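Local coordinates for spike protein P1 (Pseudoalteromonas phage pm2, PDB 2VVE) that serves as the receptor-binding spike at the fivefold vertices of the virion, with its C-terminal part recognising the receptor and its N-terminal part associated with the capsid vertex, at residues Glu25-Asp30 with Gly76-Trp81; Ala31-Ala36 with Ile249-Thr254; Ala36-Pro41 with Phe70-Phe75; Pro41-Ile46 with Phe64-Glu69. All blocks are in the same frame, centred on the assembly; numbering follows the deposited sequence.

All four contacts help to build one jelly-roll domain, whose two antiparallel sheets lie face to face. Contacts 1 and 4 pair strands in the sheet ordered 24-27, 78-81, 44-47, 62-64; contacts 2 and 3 do so in the sheet ordered 11-19, 245-253, 33-39, 69-72. Contacts 2 and 3 share Ala36, and their centres are about 10 Å apart. Contact 3 also lies about 10 Å, centre to centre, from contacts 1 and 4, and Leu26 and Val78 of contact 1 pack on Ile38 and Ile72. Contacts 2 and 4 are the farthest apart, their centres about 19 Å from each other. The calcium ligands Ser150, Asp212 and Asp214 belong to none of these segments.

Contact 1: residues Glu25-Asp30 with Gly76-Trp81; sequences ELLPED and GSVNYW
Val78 O is gripped by two backbone N-H groups, Leu26 N at 2.7 Å and Leu27 N at 3.2 Å, while Val78 N bonds back to Leu27 O. Beside this close backbone junction, Leu26 CB meets the edge of the Tyr80 ring at CD1, 3.7 Å away, and the two side chains cross at about a right angle. Tyr80 CE1 comes within 3.5 Å of Glu25 O, again near the ring plane. Tyrosine suits a partly polar interior, since its hydroxyl, at the far end of the ring, bonds Arg20 N. Two residues facing one make a classic beta bulge, set in the pairing of strands 24-27 and 78-81 of the jelly roll just where the chain turns a corner at Leu26. Leu27 and Val78 lie on one face, CB to CB 4.4 Å, and Leu27 also packs on Ala36 of the other sheet. The solvent side is looser and polar. Glu25 is extended, with CG anti to the backbone N (chi1 -166°), and Ser77 OG donates to Glu25 OE2 on the anti side of the carboxylate at 2.9 Å. Farther on, a water donates to Glu29 OE1 (2.8 Å) and accepts from Ser77 N (2.9 Å).

Contact 2: residues Ala31-Ala36 with Ile249-Thr254; sequences ASRNRA and ILMERT
A classic beta bulge interrupts the antiparallel pairing of strands 33-39 and 245-253 in the jelly roll: Asn34 and Arg35 both face Glu252. Asn34 N bonds Glu252 O at 2.9 Å, and Arg35 N adds a weak bond to the same oxygen. Regular pairing resumes where Glu252 N donates to Arg35 O at 2.8 Å, almost straight at 176°. On the face that carries Arg35 and Glu252, these two side chains run side by side in the same direction, their planar ends turned 52° apart. Their salt bridge joins Arg35 NH2 to Glu252 OE2 at 3.0 Å, though as a hydrogen bond it is bent and weak. Both charged ends also serve a neighbouring subunit, Arg35 bonding Gln71 O and Glu252 accepting from Asn73 N there, so a buried ion pair suits this subunit boundary. On the other face the Arg33 stem crosses Met251 at about a right angle, Arg33 CD 3.7 Å from Met251 CE; the Arg33 guanidinium bonds Pro28 O through NH1 and Gly76 O through NH2. Asn34 ND2, held chiefly by Ser9 OG, also donates to Thr254 OG1 at 3.0 Å, a hydroxyl bonded to Thr7 OG1 too and tilted 21° from the amide plane.

Contact 3: residues Ala36-Pro41 with Phe70-Phe75; sequences ASIKSP and FQINTF
Ile38 packs against both Phe70 and Ile72. Its CB lies over one face of the Phe70 ring, 3.9 Å above the plane and offset toward the rim, which makes a CH-pi contact. From CB the chain divides: CG2, anti to the backbone N, touches Phe70 CZ at 3.7 Å, while CG1 stands beside the backbone N (chi1 -55°). At the tip of that second branch CD1 meets Ile72 CG1 at 3.7 Å and also approaches Phe70 CE1. A beta-branched residue suits the place because it can offer a methyl to each neighbour. Phe70 CG takes the crowded position between its backbone N and carbonyl carbon (chi1 64°), on the way to a ring lying against Ile38. The two residues form an antiparallel hydrogen-bonded pair, Ile38 N to Phe70 O at 2.8 Å and Phe70 N to Ile38 O at 2.9 Å. Ser37 and Gln71 share the opposite face of the sheet. Gln71 NE2 donates to Ser37 OG at 3.0 Å, in the plane of its amide and nearly straight (167°), and the same hydroxyl is bonded to Glu69 OE2. Strands 33-39 and 69-72 of the jelly roll thus present two chemistries: an apolar face turned toward Leu26, Ile44 and Ile46 of the second sheet, and a polar one whose small serine hydroxyl links an amide to a carboxylate.

Contact 4: residues Pro41-Ile46 with Phe64-Glu69; sequences PVDIWI and FEAGQE
The Phe64 ring has Ile44 O at its edge, near the ring plane, and Ile46 CG1 3.7 Å from Phe64 CD2, neither over the face nor at the edge, the side chains crossing at about a right angle. The ring stacks with that of Phe70 and makes a cation-pi contact with Arg62, so an aromatic suits a place that needs an electron-rich face for a cation. The backbones pair as well, Phe64 N to Ile44 O at 2.7 Å and Ile44 N to Phe64 O at 2.9 Å. The other flat group, the Asp43 carboxylate, uses the anti lone pair of OD1 to accept from Ala66 N at 2.9 Å (167°). Ala66 CB sits 3.4 Å from Pro41 O, and alanine adds no further atoms beside that carbonyl. Ala66 begins the centre of a type II turn, Glu65 to Gln68, in which Gly67 takes the positive phi (80°) that glycine tolerates. Gln68 OE1 returns to accept from Glu65 N at 3.0 Å. Strand 62-64 lies at the margin of its sheet, beside strand 44-47, whose other neighbour is 78-81; Ile46 packs on Val78 and Tyr80 there, while the turn carries the chain over to strand 69-72 of the facing sheet.

Contact 1: residues Glu25-Asp30 with Gly76-Trp81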
loop_
_atom_site.group_PDB
_atom_site.type_symbol
_atom_site.label_atom_id
_atom_site.label_comp_id
_atom_site.label_asym_id
_atom_site.label_seq_id
_atom_site.Cartn_x
_atom_site.Cartn_y
_atom_site.Cartn_z
ATOM N N GLU A 25 -4.142 -18.177 25.333
ATOM C CA GLU A 25 -5.352 -17.382 25.329
ATOM C C GLU A 25 -5.033 -15.915 25.015
ATOM O O GLU A 25 -4.113 -15.338 25.599
ATOM C CB GLU A 25 -6.024 -17.499 26.689
ATOM C CG GLU A 25 -7.428 -16.991 26.702
ATOM C CD GLU A 25 -8.108 -17.267 28.012
ATOM O OE1 GLU A 25 -7.704 -16.652 29.017
ATOM O OE2 GLU A 25 -9.058 -18.078 28.021
ATOM N N LEU A 26 -5.776 -15.331 24.076
ATOM C CA LEU A 26 -5.644 -13.914 23.758
ATOM C C LEU A 26 -6.575 -13.106 24.658
ATOM O O LEU A 26 -6.178 -12.086 25.222
ATOM C CB LEU A 26 -5.980 -13.651 22.289
ATOM C CG LEU A 26 -5.812 -12.204 21.834
ATOM C CD1 LEU A 26 -4.333 -11.872 21.686
ATOM C CD2 LEU A 26 -6.577 -11.980 20.546
ATOM N N LEU A 27 -7.817 -13.565 24.768
ATOM C CA LEU A 27 -8.814 -12.969 25.664
ATOM C C LEU A 27 -9.514 -14.045 26.480
ATOM O O LEU A 27 -9.841 -15.116 25.942
ATOM C CB LEU A 27 -9.877 -12.226 24.856
ATOM C CG LEU A 27 -9.373 -11.141 23.908
ATOM C CD1 LEU A 27 -10.460 -10.818 22.891
ATOM C CD2 LEU A 27 -8.909 -9.908 24.683
ATOM N N PRO A 28 -9.788 -13.759 27.770
ATOM C CA PRO A 28 -10.487 -14.720 28.611
ATOM C C PRO A 28 -12.007 -14.597 28.420
ATOM O O PRO A 28 -12.482 -13.605 27.853
ATOM C CB PRO A 28 -10.073 -14.296 30.027
ATOM C CG PRO A 28 -9.915 -12.799 29.930
ATOM C CD PRO A 28 -9.473 -12.510 28.499
ATOM N N GLU A 29 -12.766 -15.588 28.877
ATOM C CA GLU A 29 -14.216 -15.410 28.964
ATOM C C GLU A 29 -14.480 -14.288 29.966
ATOM O O GLU A 29 -13.978 -14.310 31.093
ATOM C CB GLU A 29 -14.940 -16.684 29.384
ATOM C CG GLU A 29 -16.478 -16.529 29.364
ATOM C CD GLU A 29 -17.226 -17.829 29.564
ATOM O OE1 GLU A 29 -16.825 -18.858 28.975
ATOM O OE2 GLU A 29 -18.239 -17.814 30.300
ATOM N N ASP A 30 -15.258 -13.304 29.534
ATOM C CA ASP A 30 -15.504 -12.113 30.334
ATOM C C ASP A 30 -16.865 -11.555 29.921
ATOM O O ASP A 30 -16.993 -10.922 28.870
ATOM C CB ASP A 30 -14.363 -11.113 30.095
ATOM C CG ASP A 30 -14.556 -9.798 30.826
ATOM O OD1 ASP A 30 -15.624 -9.572 31.438
ATOM O OD2 ASP A 30 -13.629 -8.971 30.761
ATOM N N GLY A 76 -16.596 -14.678 24.956
ATOM C CA GLY A 76 -15.961 -15.943 25.310
ATOM C C GLY A 76 -14.447 -15.897 25.200
ATOM O O GLY A 76 -13.869 -14.844 24.893
ATOM N N SER A 77 -13.821 -17.054 25.460
ATOM C CA SER A 77 -12.379 -17.245 25.325
ATOM C C SER A 77 -11.990 -17.162 23.850
ATOM O O SER A 77 -12.753 -17.590 22.972
ATOM C CB SER A 77 -11.981 -18.626 25.885
ATOM O OG SER A 77 -10.594 -18.855 25.711
ATOM N N VAL A 78 -10.814 -16.597 23.583
ATOM C CA VAL A 78 -10.269 -16.525 22.231
ATOM C C VAL A 78 -8.782 -16.875 22.341
ATOM O O VAL A 78 -8.076 -16.332 23.191
ATOM C CB VAL A 78 -10.445 -15.124 21.602
ATOM C CG1 VAL A 78 -9.846 -15.087 20.173
ATOM C CG2 VAL A 78 -11.938 -14.735 21.533
ATOM N N ASN A 79 -8.334 -17.796 21.495
ATOM C CA ASN A 79 -6.925 -18.247 21.481
ATOM C C ASN A 79 -6.123 -17.689 20.323
ATOM O O ASN A 79 -6.678 -17.407 19.263
ATOM C CB ASN A 79 -6.891 -19.774 21.408
ATOM C CG ASN A 79 -7.378 -20.424 22.689
ATOM O OD1 ASN A 79 -7.022 -19.994 23.780
ATOM N ND2 ASN A 79 -8.201 -21.464 22.563
ATOM N N TYR A 80 -4.806 -17.563 20.518
ATOM C CA TYR A 80 -3.916 -17.147 19.448
ATOM C C TYR A 80 -2.738 -18.122 19.304
ATOM O O TYR A 80 -2.430 -18.879 20.230
ATOM C CB TYR A 80 -3.399 -15.706 19.650
ATOM C CG TYR A 80 -2.337 -15.574 20.734
ATOM C CD1 TYR A 80 -2.693 -15.271 22.043
ATOM C CD2 TYR A 80 -0.987 -15.751 20.440
ATOM C CE1 TYR A 80 -1.718 -15.151 23.057
ATOM C CE2 TYR A 80 0.007 -15.645 21.452
ATOM C CZ TYR A 80 -0.383 -15.346 22.752
ATOM O OH TYR A 80 0.550 -15.237 23.764
ATOM N N TRP A 81 -2.104 -18.084 18.132
ATOM C CA TRP A 81 -0.789 -18.688 17.911
ATOM C C TRP A 81 0.026 -17.780 16.987
ATOM O O TRP A 81 -0.503 -17.275 15.983
ATOM C CB TRP A 81 -0.939 -20.074 17.273
ATOM C CG TRP A 81 0.374 -20.797 17.065
ATOM C CD1 TRP A 81 0.937 -21.711 17.898
ATOM C CD2 TRP A 81 1.273 -20.661 15.949
ATOM N NE1 TRP A 81 2.142 -22.162 17.381
ATOM C CE2 TRP A 81 2.369 -21.528 16.186
ATOM C CE3 TRP A 81 1.263 -19.890 14.778
ATOM C CZ2 TRP A 81 3.433 -21.652 15.291
ATOM C CZ3 TRP A 81 2.335 -20.010 13.892
ATOM C CH2 TRP A 81 3.402 -20.888 14.155
HETATM O O HOH W 1 -15.539 -19.190 26.482
#

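Contact 2: residues Ala31-Ala36 with Ile249-Thr254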
loop_
_atom_site.group_PDB
_atom_site.type_symbol
_atom_site.label_atom_id
_atom_site.label_comp_id
_atom_site.label_asym_id
_atom_site.label_seq_id
_atom_site.Cartn_x
_atom_site.Cartn_y
_atom_site.Cartn_z
ATOM N N ALA A 31 -17.872 -11.812 30.760
ATOM C CA ALA A 31 -19.256 -11.412 30.487
ATOM C C ALA A 31 -19.414 -9.909 30.219
ATOM O O ALA A 31 -20.371 -9.495 29.570
ATOM C CB ALA A 31 -20.172 -11.844 31.628
ATOM N N SER A 32 -18.481 -9.099 30.714
ATOM C CA SER A 32 -18.595 -7.647 30.545
ATOM C C SER A 32 -18.159 -7.185 29.152
ATOM O O SER A 32 -18.601 -6.128 28.677
ATOM C CB SER A 32 -17.869 -6.884 31.666
ATOM O OG SER A 32 -16.467 -7.136 31.685
ATOM N N ARG A 33 -17.333 -7.992 28.482
ATOM C CA ARG A 33 -16.724 -7.564 27.217
ATOM C C ARG A 33 -17.682 -7.645 26.022
ATOM O O ARG A 33 -18.287 -8.685 25.765
ATOM C CB ARG A 33 -15.440 -8.350 26.934
ATOM C CG ARG A 33 -14.640 -7.777 25.769
ATOM C CD ARG A 33 -13.390 -8.624 25.510
ATOM N NE ARG A 33 -13.735 -9.878 24.835
ATOM C CZ ARG A 33 -13.583 -11.092 25.356
ATOM N NH1 ARG A 33 -13.068 -11.263 26.575
ATOM N NH2 ARG A 33 -13.936 -12.147 24.645
ATOM N N ASN A 34 -17.799 -6.539 25.294
ATOM C CA ASN A 34 -18.620 -6.484 24.087
ATOM C C ASN A 34 -17.839 -6.426 22.785
ATOM O O ASN A 34 -18.337 -6.836 21.727
ATOM C CB ASN A 34 -19.537 -5.265 24.149
ATOM C CG ASN A 34 -20.586 -5.401 25.197
ATOM O OD1 ASN A 34 -21.110 -6.505 25.435
ATOM N ND2 ASN A 34 -20.905 -4.287 25.863
ATOM N N ARG A 35 -16.633 -5.873 22.846
ATOM C CA ARG A 35 -15.858 -5.650 21.636
ATOM C C ARG A 35 -14.381 -5.498 21.965
ATOM O O ARG A 35 -14.018 -4.936 23.006
ATOM C CB ARG A 35 -16.398 -4.404 20.906
ATOM C CG ARG A 35 -15.606 -4.006 19.661
ATOM C CD ARG A 35 -16.248 -2.814 18.944
ATOM N NE ARG A 35 -15.541 -2.523 17.704
ATOM C CZ ARG A 35 -14.600 -1.594 17.547
ATOM N NH1 ARG A 35 -14.039 -1.455 16.359
ATOM N NH2 ARG A 35 -14.226 -0.804 18.553
ATOM N N ALA A 36 -13.539 -6.029 21.081
ATOM C CA ALA A 36 -12.100 -5.798 21.127
ATOM C C ALA A 36 -11.607 -5.449 19.716
ATOM O O ALA A 36 -11.913 -6.159 18.759
ATOM C CB ALA A 36 -11.378 -7.023 21.673
ATOM N N ILE A 249 -4.519 -3.631 21.983
ATOM C CA ILE A 249 -5.914 -3.944 22.272
ATOM C C ILE A 249 -6.664 -2.729 22.766
ATOM O O ILE A 249 -6.235 -2.063 23.691
ATOM C CB ILE A 249 -6.086 -5.054 23.378
ATOM C CG1 ILE A 249 -5.080 -6.201 23.220
ATOM C CG2 ILE A 249 -7.568 -5.532 23.463
ATOM C CD1 ILE A 249 -5.260 -7.060 21.968
ATOM N N LEU A 250 -7.775 -2.443 22.109
ATOM C CA LEU A 250 -8.783 -1.536 22.637
ATOM C C LEU A 250 -10.001 -2.396 22.938
ATOM O O LEU A 250 -10.566 -3.026 22.033
ATOM C CB LEU A 250 -9.101 -0.434 21.615
ATOM C CG LEU A 250 -10.191 0.529 22.100
ATOM C CD1 LEU A 250 -9.810 1.952 21.773
ATOM C CD2 LEU A 250 -11.559 0.169 21.530
ATOM N N MET A 251 -10.382 -2.440 24.215
ATOM C CA MET A 251 -11.500 -3.245 24.668
ATOM C C MET A 251 -12.647 -2.354 25.138
ATOM O O MET A 251 -12.423 -1.363 25.842
ATOM C CB MET A 251 -11.042 -4.115 25.843
ATOM C CG MET A 251 -12.117 -5.050 26.315
ATOM S SD MET A 251 -11.499 -6.131 27.608
ATOM C CE MET A 251 -10.272 -7.079 26.726
ATOM N N GLU A 252 -13.868 -2.741 24.781
ATOM C CA GLU A 252 -15.085 -2.072 25.250
ATOM C C GLU A 252 -15.944 -3.032 26.072
ATOM O O GLU A 252 -16.154 -4.183 25.693
ATOM C CB GLU A 252 -15.889 -1.518 24.078
ATOM C CG GLU A 252 -15.003 -0.754 23.071
ATOM C CD GLU A 252 -15.767 -0.263 21.854
ATOM O OE1 GLU A 252 -16.928 -0.664 21.669
ATOM O OE2 GLU A 252 -15.198 0.540 21.100
ATOM N N ARG A 253 -16.415 -2.540 27.210
ATOM C CA ARG A 253 -17.171 -3.344 28.175
ATOM C C ARG A 253 -18.370 -2.579 28.728
ATOM O O ARG A 253 -18.365 -1.342 28.763
ATOM C CB ARG A 253 -16.269 -3.767 29.341
ATOM C CG ARG A 253 -15.167 -4.767 28.975
ATOM C CD ARG A 253 -14.294 -5.087 30.174
ATOM N NE ARG A 253 -13.554 -3.910 30.613
ATOM C CZ ARG A 253 -12.835 -3.840 31.727
ATOM N NH1 ARG A 253 -12.754 -4.886 32.543
ATOM N NH2 ARG A 253 -12.205 -2.713 32.024
ATOM N N THR A 254 -19.382 -3.323 29.178
ATOM C CA THR A 254 -20.580 -2.749 29.791
ATOM C C THR A 254 -20.236 -2.156 31.162
ATOM O O THR A 254 -19.298 -2.601 31.829
ATOM C CB THR A 254 -21.700 -3.813 29.929
ATOM O OG1 THR A 254 -22.050 -4.306 28.631
ATOM C CG2 THR A 254 -22.964 -3.233 30.598
#

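Contact 3: residues Ala36-Pro41 with Phe70-Phe75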
loop_
_atom_site.group_PDB
_atom_site.type_symbol
_atom_site.label_atom_id
_atom_site.label_comp_id
_atom_site.label_asym_id
_atom_site.label_seq_id
_atom_site.Cartn_x
_atom_site.Cartn_y
_atom_site.Cartn_z
ATOM N N ALA A 36 -13.539 -6.029 21.081
ATOM C CA ALA A 36 -12.100 -5.798 21.127
ATOM C C ALA A 36 -11.607 -5.449 19.716
ATOM O O ALA A 36 -11.913 -6.159 18.759
ATOM C CB ALA A 36 -11.378 -7.023 21.673
ATOM N N SER A 37 -10.887 -4.339 19.585
ATOM C CA SER A 37 -10.178 -4.033 18.334
ATOM C C SER A 37 -8.695 -4.308 18.555
ATOM O O SER A 37 -8.083 -3.747 19.459
ATOM C CB SER A 37 -10.417 -2.580 17.884
ATOM O OG SER A 37 -10.162 -2.387 16.482
ATOM N N ILE A 38 -8.125 -5.161 17.706
ATOM C CA ILE A 38 -6.813 -5.748 17.937
ATOM C C ILE A 38 -5.899 -5.532 16.719
ATOM O O ILE A 38 -6.336 -5.651 15.575
ATOM C CB ILE A 38 -6.953 -7.266 18.206
ATOM C CG1 ILE A 38 -7.920 -7.522 19.376
ATOM C CG2 ILE A 38 -5.579 -7.945 18.417
ATOM C CD1 ILE A 38 -8.587 -8.869 19.343
ATOM N N LYS A 39 -4.623 -5.244 16.981
ATOM C CA LYS A 39 -3.627 -5.211 15.918
ATOM C C LYS A 39 -2.375 -5.909 16.413
ATOM O O LYS A 39 -1.832 -5.548 17.458
ATOM C CB LYS A 39 -3.274 -3.788 15.467
ATOM C CG LYS A 39 -2.301 -3.760 14.241
ATOM C CD LYS A 39 -1.755 -2.359 13.926
ATOM C CE LYS A 39 -2.874 -1.423 13.461
ATOM N NZ LYS A 39 -2.377 -0.054 13.115
ATOM N N SER A 40 -1.933 -6.902 15.646
ATOM C CA SER A 40 -0.714 -7.659 15.971
ATOM C C SER A 40 0.423 -7.226 15.050
ATOM O O SER A 40 0.201 -7.049 13.853
ATOM C CB SER A 40 -0.962 -9.162 15.811
ATOM O OG SER A 40 0.221 -9.917 16.035
ATOM N N PRO A 41 1.646 -7.074 15.596
ATOM C CA PRO A 41 2.764 -6.675 14.761
ATOM C C PRO A 41 3.345 -7.844 13.963
ATOM O O PRO A 41 4.238 -7.639 13.145
ATOM C CB PRO A 41 3.796 -6.171 15.783
ATOM C CG PRO A 41 3.550 -7.014 16.989
ATOM C CD PRO A 41 2.056 -7.251 17.010
ATOM N N PHE A 70 -8.196 -5.881 13.330
ATOM C CA PHE A 70 -9.388 -6.706 13.240
ATOM C C PHE A 70 -10.180 -6.651 14.548
ATOM O O PHE A 70 -9.692 -6.130 15.552
ATOM C CB PHE A 70 -9.006 -8.150 12.846
ATOM C CG PHE A 70 -8.145 -8.883 13.868
ATOM C CD1 PHE A 70 -8.729 -9.779 14.764
ATOM C CD2 PHE A 70 -6.759 -8.715 13.905
ATOM C CE1 PHE A 70 -7.947 -10.463 15.719
ATOM C CE2 PHE A 70 -5.968 -9.418 14.845
ATOM C CZ PHE A 70 -6.564 -10.289 15.745
ATOM N N GLN A 71 -11.404 -7.154 14.531
ATOM C CA GLN A 71 -12.221 -7.095 15.739
ATOM C C GLN A 71 -12.742 -8.468 16.131
ATOM O O GLN A 71 -12.965 -9.332 15.273
ATOM C CB GLN A 71 -13.386 -6.111 15.572
ATOM C CG GLN A 71 -12.989 -4.643 15.452
ATOM C CD GLN A 71 -12.511 -4.281 14.056
ATOM O OE1 GLN A 71 -13.146 -4.642 13.049
ATOM N NE2 GLN A 71 -11.384 -3.593 13.980
ATOM N N ILE A 72 -12.916 -8.646 17.435
ATOM C CA ILE A 72 -13.597 -9.805 18.006
ATOM C C ILE A 72 -14.742 -9.255 18.866
ATOM O O ILE A 72 -14.500 -8.402 19.736
ATOM C CB ILE A 72 -12.648 -10.623 18.911
ATOM C CG1 ILE A 72 -11.370 -11.054 18.163
ATOM C CG2 ILE A 72 -13.389 -11.809 19.563
ATOM C CD1 ILE A 72 -11.582 -11.944 16.954
ATOM N N ASN A 73 -15.976 -9.730 18.632
ATOM C CA ASN A 73 -17.141 -9.195 19.348
ATOM C C ASN A 73 -17.800 -10.195 20.301
ATOM O O ASN A 73 -18.951 -10.026 20.690
ATOM C CB ASN A 73 -18.200 -8.676 18.372
ATOM C CG ASN A 73 -17.768 -7.422 17.615
ATOM O OD1 ASN A 73 -16.665 -6.917 17.777
ATOM N ND2 ASN A 73 -18.651 -6.932 16.763
ATOM N N THR A 74 -17.061 -11.231 20.673
ATOM C CA THR A 74 -17.571 -12.254 21.580
ATOM C C THR A 74 -17.288 -11.862 23.025
ATOM O O THR A 74 -16.531 -10.914 23.282
ATOM C CB THR A 74 -16.892 -13.603 21.314
ATOM O OG1 THR A 74 -15.468 -13.478 21.514
ATOM C CG2 THR A 74 -17.157 -14.043 19.912
ATOM N N PHE A 75 -17.887 -12.586 23.967
ATOM C CA PHE A 75 -17.486 -12.455 25.368
ATOM C C PHE A 75 -16.745 -13.700 25.846
ATOM O O PHE A 75 -16.326 -13.764 26.998
ATOM C CB PHE A 75 -18.670 -12.129 26.296
ATOM C CG PHE A 75 -19.682 -13.245 26.439
ATOM C CD1 PHE A 75 -19.569 -14.194 27.458
ATOM C CD2 PHE A 75 -20.775 -13.313 25.585
ATOM C CE1 PHE A 75 -20.512 -15.217 27.589
ATOM C CE2 PHE A 75 -21.716 -14.336 25.710
ATOM C CZ PHE A 75 -21.588 -15.278 26.723
#

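Contact 4: residues Pro41-Ile46 with Phe64-Glu69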
loop_
_atom_site.group_PDB
_atom_site.type_symbol
_atom_site.label_atom_id
_atom_site.label_comp_id
_atom_site.label_asym_id
_atom_site.label_seq_id
_atom_site.Cartn_x
_atom_site.Cartn_y
_atom_site.Cartn_z
ATOM N N PRO A 41 1.646 -7.074 15.596
ATOM C CA PRO A 41 2.764 -6.675 14.761
ATOM C C PRO A 41 3.345 -7.844 13.963
ATOM O O PRO A 41 4.238 -7.639 13.145
ATOM C CB PRO A 41 3.796 -6.171 15.783
ATOM C CG PRO A 41 3.550 -7.014 16.989
ATOM C CD PRO A 41 2.056 -7.251 17.010
ATOM N N VAL A 42 2.837 -9.048 14.220
ATOM C CA VAL A 42 3.229 -10.251 13.480
ATOM C C VAL A 42 1.980 -10.979 13.000
ATOM O O VAL A 42 0.897 -10.823 13.597
ATOM C CB VAL A 42 4.131 -11.196 14.345
ATOM C CG1 VAL A 42 5.432 -10.487 14.735
ATOM C CG2 VAL A 42 3.401 -11.677 15.608
ATOM N N ASP A 43 2.119 -11.779 11.934
ATOM C CA ASP A 43 1.010 -12.655 11.523
ATOM C C ASP A 43 0.524 -13.471 12.721
ATOM O O ASP A 43 1.331 -14.023 13.494
ATOM C CB ASP A 43 1.431 -13.619 10.417
ATOM C CG ASP A 43 1.741 -12.927 9.096
ATOM O OD1 ASP A 43 1.452 -11.726 8.913
ATOM O OD2 ASP A 43 2.277 -13.623 8.216
ATOM N N ILE A 44 -0.789 -13.549 12.878
ATOM C CA ILE A 44 -1.365 -14.148 14.073
ATOM C C ILE A 44 -2.551 -15.036 13.682
ATOM O O ILE A 44 -3.398 -14.648 12.877
ATOM C CB ILE A 44 -1.794 -13.063 15.118
ATOM C CG1 ILE A 44 -2.181 -13.714 16.459
ATOM C CG2 ILE A 44 -2.926 -12.135 14.570
ATOM C CD1 ILE A 44 -2.382 -12.727 17.605
ATOM N N TRP A 45 -2.596 -16.224 14.269
ATOM C CA TRP A 45 -3.659 -17.167 13.995
ATOM C C TRP A 45 -4.626 -17.102 15.171
ATOM O O TRP A 45 -4.188 -17.121 16.325
ATOM C CB TRP A 45 -3.065 -18.557 13.765
ATOM C CG TRP A 45 -2.494 -18.718 12.367
ATOM C CD1 TRP A 45 -3.085 -19.365 11.305
ATOM C CD2 TRP A 45 -1.242 -18.217 11.880
ATOM N NE1 TRP A 45 -2.272 -19.302 10.196
ATOM C CE2 TRP A 45 -1.139 -18.598 10.517
ATOM C CE3 TRP A 45 -0.199 -17.477 12.457
ATOM C CZ2 TRP A 45 -0.029 -18.273 9.727
ATOM C CZ3 TRP A 45 0.904 -17.147 11.664
ATOM C CH2 TRP A 45 0.977 -17.550 10.311
ATOM N N ILE A 46 -5.916 -16.962 14.873
ATOM C CA ILE A 46 -6.952 -16.711 15.885
ATOM C C ILE A 46 -8.028 -17.791 15.783
ATOM O O ILE A 46 -8.468 -18.144 14.684
ATOM C CB ILE A 46 -7.598 -15.307 15.719
ATOM C CG1 ILE A 46 -6.545 -14.191 15.881
ATOM C CG2 ILE A 46 -8.742 -15.102 16.713
ATOM C CD1 ILE A 46 -6.016 -14.012 17.324
ATOM N N PHE A 64 -4.691 -13.643 10.716
ATOM C CA PHE A 64 -4.749 -12.207 10.469
ATOM C C PHE A 64 -3.316 -11.710 10.238
ATOM O O PHE A 64 -2.371 -12.165 10.890
ATOM C CB PHE A 64 -5.438 -11.485 11.628
ATOM C CG PHE A 64 -6.905 -11.817 11.760
ATOM C CD1 PHE A 64 -7.877 -11.005 11.159
ATOM C CD2 PHE A 64 -7.317 -12.953 12.475
ATOM C CE1 PHE A 64 -9.240 -11.315 11.272
ATOM C CE2 PHE A 64 -8.668 -13.288 12.591
ATOM C CZ PHE A 64 -9.641 -12.464 11.997
ATOM N N GLU A 65 -3.150 -10.790 9.294
ATOM C CA GLU A 65 -1.811 -10.323 8.923
ATOM C C GLU A 65 -1.187 -9.340 9.917
ATOM O O GLU A 65 -1.895 -8.599 10.635
ATOM C CB GLU A 65 -1.820 -9.717 7.517
ATOM C CG GLU A 65 -2.235 -10.703 6.444
ATOM C CD GLU A 65 -2.375 -10.031 5.091
ATOM O OE1 GLU A 65 -1.341 -9.656 4.505
ATOM O OE2 GLU A 65 -3.519 -9.875 4.614
ATOM N N ALA A 66 0.139 -9.351 9.965
ATOM C CA ALA A 66 0.894 -8.328 10.687
ATOM C C ALA A 66 0.354 -6.970 10.274
ATOM O O ALA A 66 0.185 -6.692 9.069
ATOM C CB ALA A 66 2.381 -8.413 10.350
ATOM N N GLY A 67 0.059 -6.146 11.274
ATOM C CA GLY A 67 -0.404 -4.777 11.058
ATOM C C GLY A 67 -1.873 -4.622 10.706
ATOM O O GLY A 67 -2.350 -3.497 10.507
ATOM N N GLN A 68 -2.591 -5.739 10.609
ATOM C CA GLN A 68 -3.999 -5.706 10.223
ATOM C C GLN A 68 -4.832 -5.488 11.470
ATOM O O GLN A 68 -4.727 -6.240 12.443
ATOM C CB GLN A 68 -4.430 -7.023 9.581
ATOM C CG GLN A 68 -5.952 -7.061 9.298
ATOM C CD GLN A 68 -6.414 -8.359 8.694
ATOM O OE1 GLN A 68 -5.612 -9.252 8.400
ATOM N NE2 GLN A 68 -7.728 -8.481 8.507
ATOM N N GLU A 69 -5.663 -4.454 11.444
ATOM C CA GLU A 69 -6.601 -4.235 12.530
ATOM C C GLU A 69 -7.812 -5.129 12.301
ATOM O O GLU A 69 -8.387 -5.146 11.210
ATOM C CB GLU A 69 -7.033 -2.765 12.594
ATOM C CG GLU A 69 -7.883 -2.430 13.833
ATOM C CD GLU A 69 -7.043 -2.059 15.038
ATOM O OE1 GLU A 69 -5.934 -1.519 14.841
ATOM O OE2 GLU A 69 -7.514 -2.266 16.192
#